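Local coordinates for protein cellulosomal scaffoldin (Bacteroides cellulosolvens, PDB 2XBT) that serves as a scaffoldin of the cellulosome, present here as its family 3b carbohydrate-binding module, which probably attaches the complex to cellulose, at residues 29-34 against 110-115; 55-60 against 119-124; 68-73 against 92-97. All blocks are in the same frame, centred on the assembly; numbering follows the deposited sequence.

Contact 1: 29-34 against 110-115; sequences NMKLQN and EVTIQG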
ATOM      1  N   ASN A  29      -5.451   3.906  -2.520  1.00 23.08           N
ATOM      2  CA  ASN A  29      -5.700   3.402  -3.856  1.00 26.40           C
ATOM      3  C   ASN A  29      -4.372   3.282  -4.555  1.00 26.30           C
ATOM      4  O   ASN A  29      -3.644   4.267  -4.706  1.00 26.00           O
ATOM      5  CB  ASN A  29      -6.596   4.346  -4.635  1.00 25.72           C
ATOM      6  CG  ASN A  29      -7.898   4.617  -3.934  1.00 28.74           C
ATOM      7  OD1 ASN A  29      -8.593   3.697  -3.501  1.00 32.29           O
ATOM      8  ND2 ASN A  29      -8.242   5.894  -3.815  1.00 33.16           N
ATOM      9  N   MET A  30      -4.050   2.072  -4.984  1.00 23.74           N
ATOM     10  CA  MET A  30      -2.715   1.807  -5.481  1.00 21.43           C
ATOM     11  C   MET A  30      -2.733   1.076  -6.799  1.00 25.68           C
ATOM     12  O   MET A  30      -3.588   0.226  -7.035  1.00 28.04           O
ATOM     13  CB  MET A  30      -1.939   1.014  -4.454  1.00 21.03           C
ATOM     14  CG  MET A  30      -1.628   1.884  -3.245  1.00 29.75           C
ATOM     15  SD  MET A  30      -1.048   0.978  -1.833  1.00 31.39           S
ATOM     16  CE  MET A  30      -2.407  -0.117  -1.473  1.00 24.33           C
ATOM     17  N   LYS A  31      -1.787   1.426  -7.654  1.00 21.56           N
ATOM     18  CA  LYS A  31      -1.552   0.678  -8.870  1.00 23.78           C
ATOM     19  C   LYS A  31      -0.117   0.249  -8.843  1.00 21.49           C
ATOM     20  O   LYS A  31       0.786   1.085  -8.831  1.00 21.69           O
ATOM     21  CB  LYS A  31      -1.728   1.561 -10.102  1.00 24.80           C
ATOM     22  CG  LYS A  31      -3.090   1.552 -10.717  1.00 36.36           C
ATOM     23  CD  LYS A  31      -2.992   2.056 -12.159  1.00 39.25           C
ATOM     24  CE  LYS A  31      -4.354   2.334 -12.771  1.00 44.07           C
ATOM     25  NZ  LYS A  31      -4.216   2.812 -14.187  1.00 44.18           N
ATOM     26  N   LEU A  32       0.105  -1.052  -8.844  1.00 18.84           N
ATOM     27  CA  LEU A  32       1.448  -1.573  -8.912  1.00 19.15           C
ATOM     28  C   LEU A  32       1.695  -1.973 -10.358  1.00 22.21           C
ATOM     29  O   LEU A  32       0.954  -2.789 -10.904  1.00 21.39           O
ATOM     30  CB  LEU A  32       1.604  -2.749  -7.948  1.00 19.44           C
ATOM     31  CG  LEU A  32       2.931  -3.522  -7.955  1.00 22.47           C
ATOM     32  CD1 LEU A  32       4.140  -2.638  -7.640  1.00 23.19           C
ATOM     33  CD2 LEU A  32       2.852  -4.698  -6.982  1.00 23.46           C
ATOM     34  N   GLN A  33       2.717  -1.381 -10.976  1.00 21.45           N
ATOM     35  CA  GLN A  33       3.012  -1.626 -12.389  1.00 26.51           C
ATOM     36  C   GLN A  33       4.311  -2.397 -12.577  1.00 28.09           C
ATOM     37  O   GLN A  33       5.255  -2.259 -11.802  1.00 26.77           O
ATOM     38  CB  GLN A  33       3.123  -0.306 -13.155  1.00 26.81           C
ATOM     39  CG  GLN A  33       1.831   0.442 -13.320  1.00 31.83           C
ATOM     40  CD  GLN A  33       2.016   1.772 -14.040  1.00 39.20           C
ATOM     41  OE1 GLN A  33       3.074   2.399 -13.948  1.00 37.03           O
ATOM     42  NE2 GLN A  33       0.986   2.209 -14.755  1.00 34.44           N
ATOM     43  N   ASN A  34       4.359  -3.206 -13.626  1.00 25.62           N
ATOM     44  CA  ASN A  34       5.600  -3.845 -14.029  1.00 25.10           C
ATOM     45  C   ASN A  34       5.988  -3.186 -15.345  1.00 29.79           C
ATOM     46  O   ASN A  34       5.244  -3.259 -16.312  1.00 24.40           O
ATOM     47  CB  ASN A  34       5.385  -5.351 -14.182  1.00 25.41           C
ATOM     48  CG  ASN A  34       6.566  -6.064 -14.833  1.00 24.82           C
ATOM     49  OD1 ASN A  34       7.671  -5.544 -14.883  1.00 25.84           O
ATOM     50  ND2 ASN A  34       6.322  -7.266 -15.331  1.00 24.10           N
ATOM     51  N   GLU A 110      -0.241  -4.570 -14.713  1.00 23.23           N
ATOM     52  CA  GLU A 110      -0.467  -3.804 -13.504  1.00 26.00           C
ATOM     53  C   GLU A 110      -1.672  -4.320 -12.740  1.00 23.46           C
ATOM     54  O   GLU A 110      -2.571  -4.956 -13.300  1.00 22.49           O
ATOM     55  CB  GLU A 110      -0.638  -2.328 -13.831  1.00 26.28           C
ATOM     56  CG  GLU A 110      -1.834  -2.053 -14.699  1.00 33.81           C
ATOM     57  CD  GLU A 110      -2.107  -0.573 -14.856  1.00 43.06           C
ATOM     58  OE1 GLU A 110      -3.149  -0.114 -14.339  1.00 42.58           O
ATOM     59  OE2 GLU A 110      -1.285   0.124 -15.497  1.00 43.08           O
ATOM     60  N   VAL A 111      -1.683  -4.040 -11.448  1.00 20.20           N
ATOM     61  CA  VAL A 111      -2.786  -4.441 -10.604  1.00 19.44           C
ATOM     62  C   VAL A 111      -3.236  -3.230  -9.794  1.00 25.25           C
ATOM     63  O   VAL A 111      -2.410  -2.460  -9.301  1.00 20.97           O
ATOM     64  CB  VAL A 111      -2.398  -5.600  -9.680  1.00 17.31           C
ATOM     65  CG1 VAL A 111      -1.197  -5.215  -8.799  1.00 22.62           C
ATOM     66  CG2 VAL A 111      -3.591  -6.017  -8.832  1.00 23.36           C
ATOM     67  N   THR A 112      -4.547  -3.050  -9.713  1.00 22.45           N
ATOM     68  CA  THR A 112      -5.129  -1.972  -8.925  1.00 21.44           C
ATOM     69  C   THR A 112      -5.625  -2.504  -7.584  1.00 24.05           C
ATOM     70  O   THR A 112      -6.330  -3.508  -7.528  1.00 22.16           O
ATOM     71  CB  THR A 112      -6.288  -1.323  -9.683  1.00 26.21           C
ATOM     72  OG1 THR A 112      -5.774  -0.703 -10.871  1.00 30.98           O
ATOM     73  CG2 THR A 112      -6.960  -0.267  -8.813  1.00 29.52           C
ATOM     74  N   ILE A 113      -5.252  -1.831  -6.498  1.00 21.08           N
ATOM     75  CA  ILE A 113      -5.673  -2.230  -5.166  1.00 21.48           C
ATOM     76  C   ILE A 113      -6.316  -1.013  -4.498  1.00 22.27           C
ATOM     77  O   ILE A 113      -5.684   0.045  -4.385  1.00 24.38           O
ATOM     78  CB  ILE A 113      -4.461  -2.682  -4.338  1.00 23.04           C
ATOM     79  CG1 ILE A 113      -3.728  -3.818  -5.064  1.00 29.08           C
ATOM     80  CG2 ILE A 113      -4.866  -3.095  -2.926  1.00 29.25           C
ATOM     81  CD1 ILE A 113      -2.283  -3.995  -4.636  1.00 27.71           C
ATOM     82  N   GLN A 114      -7.569  -1.155  -4.081  1.00 20.56           N
ATOM     83  CA  GLN A 114      -8.278  -0.073  -3.409  1.00 21.99           C
ATOM     84  C   GLN A 114      -8.749  -0.561  -2.056  1.00 27.53           C
ATOM     85  O   GLN A 114      -9.498  -1.519  -1.962  1.00 23.41           O
ATOM     86  CB  GLN A 114      -9.463   0.417  -4.242  1.00 27.16           C
ATOM     87  CG  GLN A 114      -9.067   0.865  -5.627  1.00 31.20           C
ATOM     88  CD  GLN A 114     -10.236   1.378  -6.450  1.00 37.89           C
ATOM     89  OE1 GLN A 114     -11.373   1.427  -5.982  1.00 40.34           O
ATOM     90  NE2 GLN A 114      -9.954   1.766  -7.690  1.00 36.39           N
ATOM     91  N   GLY A 115      -8.288   0.099  -1.000  1.00 25.03           N
ATOM     92  CA  GLY A 115      -8.601  -0.339   0.340  1.00 24.72           C
ATOM     93  C   GLY A 115      -8.846   0.861   1.232  1.00 26.61           C
ATOM     94  O   GLY A 115      -8.454   1.986   0.908  1.00 24.22           O
TER
HETATM   95  O   HOH W   1      -9.807   3.653  -1.220  1.00 32.43           O
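Glu110 engages both Lys31 and Gln33 of the antiparallel neighbouring strand, one carboxylate oxygen for each. Its CG sits between the backbone N and the carbonyl carbon (chi1 62°), and from there the extended chain carries the carboxylate out beside the Lys31 and Gln33 chains. OE1 forms a salt bridge with Lys31 NZ at 3.1 Å, although the hydrogen bond within it is weak. That oxygen is equally 3.1 Å from Lys31 CD, so the extended lysine chain packs its methylenes, and not its ammonium alone, against the carboxylate. OE2 accepts from Gln33 NE2 at 3.2 Å. The N-H points well at the oxygen (159°) and the oxygen lies near the amide plane, yet the donor stands 43° above the carboxylate plane; the two chains lie side by side, with amide and carboxylate planes steeply inclined. Two strand-mates thus hold the acid, which would probably keep it ionised.

Met30 and Ile113 occupy the opposite, buried face and form a hydrogen-bonded antiparallel pair. Met30 N reaches Ile113 O at 2.7 Å, and Ile113 N returns to Met30 O at the same 2.7 Å. The methionine chain bends at its last torsion, bringing CE to 4.1 Å from Ile113 CG2. Next along this face, Leu32 CB rests on Val111 CG1 at 3.8 Å, and these two residues also exchange a pair of backbone bonds. At the other end of the ladder a water donates to Asn29 OD1 and Gly115 O, joining the strands beyond their direct bonds.

Strand 22-34 is bordered on its other edge by strand 10-15, and strand 110-119 by strand 59-66. From the buried face, Met30 and Ile113 both meet Ile47 and Leu32 meets Ile45, on strand 45-51 of the second sheet: the interior of the CBM3 beta-sandwich.

Contact 2: 55-60 against 119-124; sequences DDKALT and KADWTN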
ATOM      1  N   ASP A  55      -3.822   5.191  20.110  1.00 50.90           N
ATOM      2  CA  ASP A  55      -3.961   4.573  21.416  1.00 54.40           C
ATOM      3  C   ASP A  55      -4.426   3.124  21.295  1.00 54.33           C
ATOM      4  O   ASP A  55      -5.193   2.640  22.130  1.00 52.65           O
ATOM      5  CB  ASP A  55      -5.005   5.352  22.201  1.00 59.26           C
ATOM      6  CG  ASP A  55      -6.241   5.645  21.367  1.00 58.52           C
ATOM      7  OD1 ASP A  55      -7.030   4.703  21.130  1.00 59.33           O
ATOM      8  OD2 ASP A  55      -6.410   6.807  20.936  1.00 59.10           O
ATOM      9  N   ASP A  56      -3.980   2.442  20.246  1.00 46.21           N
ATOM     10  CA  ASP A  56      -4.316   1.035  20.050  1.00 46.98           C
ATOM     11  C   ASP A  56      -5.821   0.751  19.923  1.00 47.65           C
ATOM     12  O   ASP A  56      -6.300  -0.284  20.384  1.00 43.77           O
ATOM     13  CB  ASP A  56      -3.707   0.176  21.165  1.00 50.41           C
ATOM     14  CG  ASP A  56      -2.285  -0.273  20.851  1.00 57.54           C
ATOM     15  OD1 ASP A  56      -1.540   0.488  20.193  1.00 55.37           O
ATOM     16  OD2 ASP A  56      -1.913  -1.395  21.265  1.00 59.97           O
ATOM     17  N   LYS A  57      -6.564   1.665  19.302  1.00 43.89           N
ATOM     18  CA  LYS A  57      -7.957   1.388  18.970  1.00 45.40           C
ATOM     19  C   LYS A  57      -7.995   0.365  17.845  1.00 38.55           C
ATOM     20  O   LYS A  57      -7.108   0.352  16.996  1.00 39.85           O
ATOM     21  CB  LYS A  57      -8.674   2.660  18.532  1.00 49.02           C
ATOM     22  CG  LYS A  57      -9.323   3.420  19.667  1.00 50.72           C
ATOM     23  CD  LYS A  57      -9.933   4.712  19.171  1.00 48.36           C
ATOM     24  CE  LYS A  57     -10.612   5.461  20.307  1.00 49.55           C
ATOM     25  NZ  LYS A  57     -11.276   6.709  19.839  1.00 48.77           N
ATOM     26  N   ALA A  58      -9.019  -0.482  17.835  1.00 40.06           N
ATOM     27  CA  ALA A  58      -9.135  -1.527  16.820  1.00 39.00           C
ATOM     28  C   ALA A  58      -9.418  -0.970  15.421  1.00 38.18           C
ATOM     29  O   ALA A  58     -10.353  -0.189  15.221  1.00 36.36           O
ATOM     30  CB  ALA A  58     -10.207  -2.546  17.213  1.00 37.37           C
ATOM     31  N   LEU A  59      -8.610  -1.396  14.455  1.00 35.06           N
ATOM     32  CA  LEU A  59      -8.789  -0.973  13.078  1.00 32.98           C
ATOM     33  C   LEU A  59      -9.277  -2.117  12.198  1.00 29.17           C
ATOM     34  O   LEU A  59      -9.023  -3.286  12.486  1.00 32.15           O
ATOM     35  CB  LEU A  59      -7.487  -0.413  12.522  1.00 30.24           C
ATOM     36  CG  LEU A  59      -6.865   0.749  13.292  1.00 31.24           C
ATOM     37  CD1 LEU A  59      -5.502   1.101  12.704  1.00 27.88           C
ATOM     38  CD2 LEU A  59      -7.800   1.956  13.270  1.00 30.07           C
ATOM     39  N   THR A  60      -9.978  -1.765  11.126  1.00 27.67           N
ATOM     40  CA  THR A  60     -10.448  -2.747  10.167  1.00 28.82           C
ATOM     41  C   THR A  60     -10.020  -2.341   8.772  1.00 26.59           C
ATOM     42  O   THR A  60     -10.139  -1.176   8.393  1.00 26.98           O
ATOM     43  CB  THR A  60     -11.973  -2.868  10.191  1.00 32.08           C
ATOM     44  OG1 THR A  60     -12.389  -3.313  11.486  1.00 37.42           O
ATOM     45  CG2 THR A  60     -12.450  -3.862   9.132  1.00 34.26           C
ATOM     46  N   LYS A 119     -11.707   2.854  12.045  1.00 34.84           N
ATOM     47  CA  LYS A 119     -11.927   2.330  13.387  1.00 39.26           C
ATOM     48  C   LYS A 119     -13.366   1.856  13.456  1.00 42.77           C
ATOM     49  O   LYS A 119     -14.139   2.108  12.537  1.00 45.49           O
ATOM     50  CB  LYS A 119     -11.686   3.419  14.425  1.00 38.29           C
ATOM     51  CG  LYS A 119     -10.399   4.175  14.212  1.00 35.69           C
ATOM     52  CD  LYS A 119     -10.138   5.148  15.338  1.00 40.35           C
ATOM     53  CE  LYS A 119      -9.048   6.129  14.952  1.00 39.10           C
ATOM     54  NZ  LYS A 119      -8.939   7.234  15.937  1.00 41.06           N
ATOM     55  N   ALA A 120     -13.746   1.172  14.526  1.00 43.06           N
ATOM     56  CA  ALA A 120     -15.139   0.736  14.638  1.00 48.13           C
ATOM     57  C   ALA A 120     -16.018   1.761  15.360  1.00 51.12           C
ATOM     58  O   ALA A 120     -17.232   1.806  15.155  1.00 53.09           O
ATOM     59  CB  ALA A 120     -15.227  -0.618  15.321  1.00 37.96           C
ATOM     60  N   ASP A 121     -15.397   2.600  16.179  1.00 46.14           N
ATOM     61  CA  ASP A 121     -16.140   3.444  17.106  1.00 46.35           C
ATOM     62  C   ASP A 121     -16.608   4.798  16.560  1.00 51.26           C
ATOM     63  O   ASP A 121     -16.893   5.711  17.346  1.00 47.60           O
ATOM     64  CB  ASP A 121     -15.323   3.646  18.386  1.00 45.68           C
ATOM     65  CG  ASP A 121     -14.032   4.400  18.146  1.00 47.82           C
ATOM     66  OD1 ASP A 121     -13.742   4.726  16.975  1.00 43.81           O
ATOM     67  OD2 ASP A 121     -13.301   4.662  19.131  1.00 43.14           O
ATOM     68  N   TRP A 122     -16.698   4.928  15.236  1.00 48.62           N
ATOM     69  CA  TRP A 122     -17.166   6.171  14.610  1.00 48.66           C
ATOM     70  C   TRP A 122     -16.103   7.263  14.588  1.00 47.30           C
ATOM     71  O   TRP A 122     -16.341   8.351  14.039  1.00 47.32           O
ATOM     72  CB  TRP A 122     -18.376   6.761  15.354  1.00 53.39           C
ATOM     73  CG  TRP A 122     -19.671   6.038  15.205  1.00 58.87           C
ATOM     74  CD1 TRP A 122     -20.424   5.491  16.208  1.00 62.84           C
ATOM     75  CD2 TRP A 122     -20.389   5.802  13.989  1.00 62.53           C
ATOM     76  NE1 TRP A 122     -21.562   4.922  15.687  1.00 70.24           N
ATOM     77  CE2 TRP A 122     -21.562   5.096  14.325  1.00 69.44           C
ATOM     78  CE3 TRP A 122     -20.152   6.112  12.644  1.00 61.40           C
ATOM     79  CZ2 TRP A 122     -22.495   4.694  13.369  1.00 73.02           C
ATOM     80  CZ3 TRP A 122     -21.075   5.714  11.697  1.00 63.39           C
ATOM     81  CH2 TRP A 122     -22.233   5.013  12.063  1.00 71.27           C
ATOM     82  N   THR A 123     -14.956   7.014  15.217  1.00 40.98           N
ATOM     83  CA  THR A 123     -13.984   8.089  15.380  1.00 35.90           C
ATOM     84  C   THR A 123     -13.127   8.278  14.141  1.00 37.24           C
ATOM     85  O   THR A 123     -12.971   7.371  13.325  1.00 33.95           O
ATOM     86  CB  THR A 123     -13.125   7.948  16.655  1.00 41.88           C
ATOM     87  OG1 THR A 123     -12.415   6.705  16.630  1.00 37.87           O
ATOM     88  CG2 THR A 123     -14.010   8.001  17.898  1.00 44.35           C
ATOM     89  N   ASN A 124     -12.599   9.484  14.003  1.00 34.89           N
ATOM     90  CA  ASN A 124     -11.847   9.855  12.824  1.00 35.27           C
ATOM     91  C   ASN A 124     -10.361   9.664  13.027  1.00 36.53           C
ATOM     92  O   ASN A 124      -9.895   9.400  14.137  1.00 32.56           O
ATOM     93  CB  ASN A 124     -12.141  11.309  12.450  1.00 34.26           C
ATOM     94  CG  ASN A 124     -13.614  11.550  12.229  1.00 35.01           C
ATOM     95  OD1 ASN A 124     -14.263  10.804  11.506  1.00 37.50           O
ATOM     96  ND2 ASN A 124     -14.158  12.568  12.878  1.00 28.72           N
TER
HETATM   97  O   HOH W   2     -11.662   1.050  17.123  1.00 49.08           O
HETATM   98  O   HOH W   3     -14.592  -0.678  11.104  1.00 44.42           O
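Lys57 crosses the side chain of Asp121 at about a right angle, its NZ lying 3.0 Å from Asp121 OD2 in a salt bridge whose hydrogen bond is weak. The lysine chain is extended beyond CG, and its NZ also makes a weak, long bond to Thr123 OG1 (3.4 Å). Its CD touches Lys119 CD, and the two ammonium groups come as near as 4.6 Å, NZ to NZ, a proximity of like charges that Asp121 probably eases; Lys119 NZ donates to Asn124 O. At Ala58 the backbone takes over: a water donates to Ala58 O at 2.6 Å and weakly accepts from Ala120 N. Leu59 then runs beside Lys119, pointing the same way, with CD2 3.5 Å from Lys119 CG. Within the second segment Asp121 OD1 accepts from Thr123 N, an Asx turn. An alanine in place of Asp121 would probably leave Lys57 without its carboxylate mate beside the like charge of Lys119, and Thr123 N without the acceptor that closes the turn. The contact lies at the surface, near the start of strand 59-66; Thr60 pairs through its backbone with Ala118 of strand 110-119, and the loop residues that follow lead on toward strand 125-126.

Contact 3: 68-73 against 92-97; sequences IGSASA and KLASGT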
ATOM      1  N   ILE A  68      -6.692  -7.927  -9.722  1.00 22.41           N
ATOM      2  CA  ILE A  68      -6.214  -9.292  -9.920  1.00 28.81           C
ATOM      3  C   ILE A  68      -6.106  -9.974  -8.574  1.00 30.21           C
ATOM      4  O   ILE A  68      -5.440  -9.461  -7.678  1.00 28.52           O
ATOM      5  CB  ILE A  68      -4.809  -9.333 -10.559  1.00 24.66           C
ATOM      6  CG1 ILE A  68      -4.764  -8.520 -11.850  1.00 27.06           C
ATOM      7  CG2 ILE A  68      -4.358 -10.780 -10.774  1.00 28.98           C
ATOM      8  CD1 ILE A  68      -3.367  -8.467 -12.461  1.00 24.78           C
ATOM      9  N   GLY A  69      -6.754 -11.131  -8.438  1.00 23.57           N
ATOM     10  CA  GLY A  69      -6.755 -11.889  -7.199  1.00 21.20           C
ATOM     11  C   GLY A  69      -7.507 -11.194  -6.074  1.00 24.66           C
ATOM     12  O   GLY A  69      -8.609 -10.658  -6.273  1.00 29.00           O
ATOM     13  N   SER A  70      -6.894 -11.188  -4.893  1.00 26.58           N
ATOM     14  CA  SER A  70      -7.492 -10.594  -3.704  1.00 26.56           C
ATOM     15  C   SER A  70      -6.415 -10.093  -2.741  1.00 29.08           C
ATOM     16  O   SER A  70      -5.251 -10.483  -2.829  1.00 23.43           O
ATOM     17  CB  SER A  70      -8.374 -11.614  -2.981  1.00 25.58           C
ATOM     18  OG  SER A  70      -7.585 -12.687  -2.508  1.00 28.77           O
ATOM     19  N   ALA A  71      -6.825  -9.237  -1.813  1.00 24.32           N
ATOM     20  CA  ALA A  71      -5.906  -8.642  -0.852  1.00 25.15           C
ATOM     21  C   ALA A  71      -6.425  -8.840   0.559  1.00 24.03           C
ATOM     22  O   ALA A  71      -7.635  -8.847   0.783  1.00 27.23           O
ATOM     23  CB  ALA A  71      -5.765  -7.161  -1.137  1.00 23.55           C
ATOM     24  N   SER A  72      -5.509  -8.984   1.513  1.00 26.90           N
ATOM     25  CA  SER A  72      -5.881  -9.027   2.927  1.00 26.21           C
ATOM     26  C   SER A  72      -4.854  -8.221   3.706  1.00 25.75           C
ATOM     27  O   SER A  72      -3.781  -7.926   3.197  1.00 22.08           O
ATOM     28  CB  SER A  72      -5.929 -10.460   3.440  1.00 26.52           C
ATOM     29  OG  SER A  72      -4.665 -11.073   3.370  1.00 27.29           O
ATOM     30  N   ALA A  73      -5.174  -7.859   4.940  1.00 25.52           N
ATOM     31  CA  ALA A  73      -4.308  -6.946   5.670  1.00 20.45           C
ATOM     32  C   ALA A  73      -4.157  -7.355   7.120  1.00 24.65           C
ATOM     33  O   ALA A  73      -5.062  -7.948   7.718  1.00 25.98           O
ATOM     34  CB  ALA A  73      -4.843  -5.529   5.584  1.00 23.81           C
ATOM     35  N   LYS A  92      -1.270  -8.033   1.758  1.00 19.56           N
ATOM     36  CA  LYS A  92      -0.712  -9.165   1.041  1.00 24.50           C
ATOM     37  C   LYS A  92      -1.656  -9.518  -0.082  1.00 25.36           C
ATOM     38  O   LYS A  92      -2.862  -9.550   0.115  1.00 24.06           O
ATOM     39  CB  LYS A  92      -0.570 -10.372   1.962  1.00 30.53           C
ATOM     40  CG  LYS A  92       0.653 -10.370   2.858  1.00 30.14           C
ATOM     41  CD  LYS A  92       0.814 -11.746   3.495  1.00 40.76           C
ATOM     42  CE  LYS A  92       2.079 -11.848   4.338  1.00 44.16           C
ATOM     43  NZ  LYS A  92       3.298 -11.653   3.510  1.00 46.17           N
ATOM     44  N   LEU A  93      -1.106  -9.759  -1.265  1.00 24.13           N
ATOM     45  CA  LEU A  93      -1.904 -10.175  -2.405  1.00 27.47           C
ATOM     46  C   LEU A  93      -1.850 -11.689  -2.440  1.00 27.36           C
ATOM     47  O   LEU A  93      -0.831 -12.273  -2.102  1.00 29.91           O
ATOM     48  CB  LEU A  93      -1.339  -9.562  -3.679  1.00 23.70           C
ATOM     49  CG  LEU A  93      -1.365  -8.032  -3.622  1.00 27.95           C
ATOM     50  CD1 LEU A  93      -0.716  -7.431  -4.856  1.00 26.54           C
ATOM     51  CD2 LEU A  93      -2.805  -7.536  -3.469  1.00 32.21           C
ATOM     52  N   ALA A  94      -2.959 -12.326  -2.798  1.00 32.31           N
ATOM     53  CA  ALA A  94      -3.068 -13.771  -2.605  1.00 31.23           C
ATOM     54  C   ALA A  94      -2.686 -14.582  -3.834  1.00 31.58           C
ATOM     55  O   ALA A  94      -2.096 -15.658  -3.714  1.00 34.94           O
ATOM     56  CB  ALA A  94      -4.469 -14.156  -2.126  1.00 28.26           C
ATOM     57  N   SER A  95      -3.023 -14.079  -5.011  1.00 26.94           N
ATOM     58  CA  SER A  95      -2.856 -14.881  -6.211  1.00 32.87           C
ATOM     59  C   SER A  95      -2.672 -14.057  -7.473  1.00 31.51           C
ATOM     60  O   SER A  95      -2.853 -12.844  -7.471  1.00 30.22           O
ATOM     61  CB  SER A  95      -4.071 -15.785  -6.401  1.00 35.77           C
ATOM     62  OG  SER A  95      -5.209 -15.019  -6.768  1.00 38.60           O
ATOM     63  N   GLY A  96      -2.325 -14.731  -8.565  1.00 29.37           N
ATOM     64  CA  GLY A  96      -2.263 -14.058  -9.844  1.00 26.89           C
ATOM     65  C   GLY A  96      -0.865 -13.582 -10.179  1.00 23.57           C
ATOM     66  O   GLY A  96       0.074 -13.687  -9.383  1.00 21.69           O
ATOM     67  N   THR A  97      -0.737 -13.038 -11.377  1.00 24.57           N
ATOM     68  CA  THR A  97       0.562 -12.723 -11.924  1.00 25.05           C
ATOM     69  C   THR A  97       0.561 -11.339 -12.535  1.00 21.72           C
ATOM     70  O   THR A  97      -0.386 -10.948 -13.215  1.00 26.73           O
ATOM     71  CB  THR A  97       0.912 -13.743 -13.030  1.00 30.79           C
ATOM     72  OG1 THR A  97       1.029 -15.053 -12.451  1.00 37.35           O
ATOM     73  CG2 THR A  97       2.212 -13.378 -13.716  1.00 29.48           C
TER
HETATM   74  O   HOH W   4      -3.768 -11.073  -5.722  1.00 25.32           O
HETATM   75  O   HOH W   5      -7.032 -14.670  -4.320  1.00 37.34           O
HETATM   76  O   HOH W   6      -4.088 -12.030   0.791  1.00 29.85           O
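Ile68 lays its CG2 methyl over the backbone of Gly96, 4.0 Å from Gly96 CA, while its CD1 approaches Thr97 O. The glycine permits this approach: a CB on Gly96 would run into Ile68 CG2, and the backbone angles there disfavour any side chain. Gly69 is confined too: its phi is positive, and a CB there would collide with Ser95 O; as it is, Gly69 CA lies 3.5 Å from Ser95 OG. Two facing glycine-bearing loops can therefore run close together before the strand pairing begins.

Just outside the ladder, which begins with the non-hydrogen-bonded pair Ala71 and Leu93, Ser70 O accepts from Ala94 N at 2.9 Å. Ser70 OG, set between the backbone N and the carbonyl carbon (chi1 64°), comes within 3.5 Å of Ala94 CB. One water bridges Ser70 OG and Ser95 OG; another lies between the loop backbones, 2.7 Å from Ser95 O and close to Ile68 O. Further on, Ser72 and Lys92 form a hydrogen-bonded antiparallel pair, with Lys92 N 2.9 Å from Ser72 O, and a third water links Ser72 OG to Lys92 O. Between these polar rungs, Ala71 CB packs on Leu93 CD2 at 3.8 Å, on the face away from the serine hydroxyls.

These residues form the open end of the beta hairpin made by strands 71-82 and 85-93. Strand 71-82 is outermost in its sheet, and 85-93 lies between it and strand 45-51. The exposed side carries the serines, whereas Leu93 meets Ile45 of the adjacent strand 45-51 in its own sheet and Ile113 of the facing sheet, and Ile68 packs on Val111 of that same facing sheet.

Along the chain the segments come in the order 29-34, 55-60, 68-73, 92-97, 110-115, 119-124, so contacts 1 and 2 interlock while contact 3 falls within the span of both. Contacts 1 and 2 both reach one sheet, where strand 110-119 runs from the first to the second; their centres are about 25 Å apart, on opposite sides of the chain's centre. Contact 3 lies at the open end of the hairpin in the other sheet, its centre about 11 Å from that of contact 1, which it touches directly, and about 25 Å from that of contact 2. Contact 1 pairs strands distant in sequence, contact 3 closes the base of a local hairpin, and contact 2 joins the loops at the far end of contact 1's sheet.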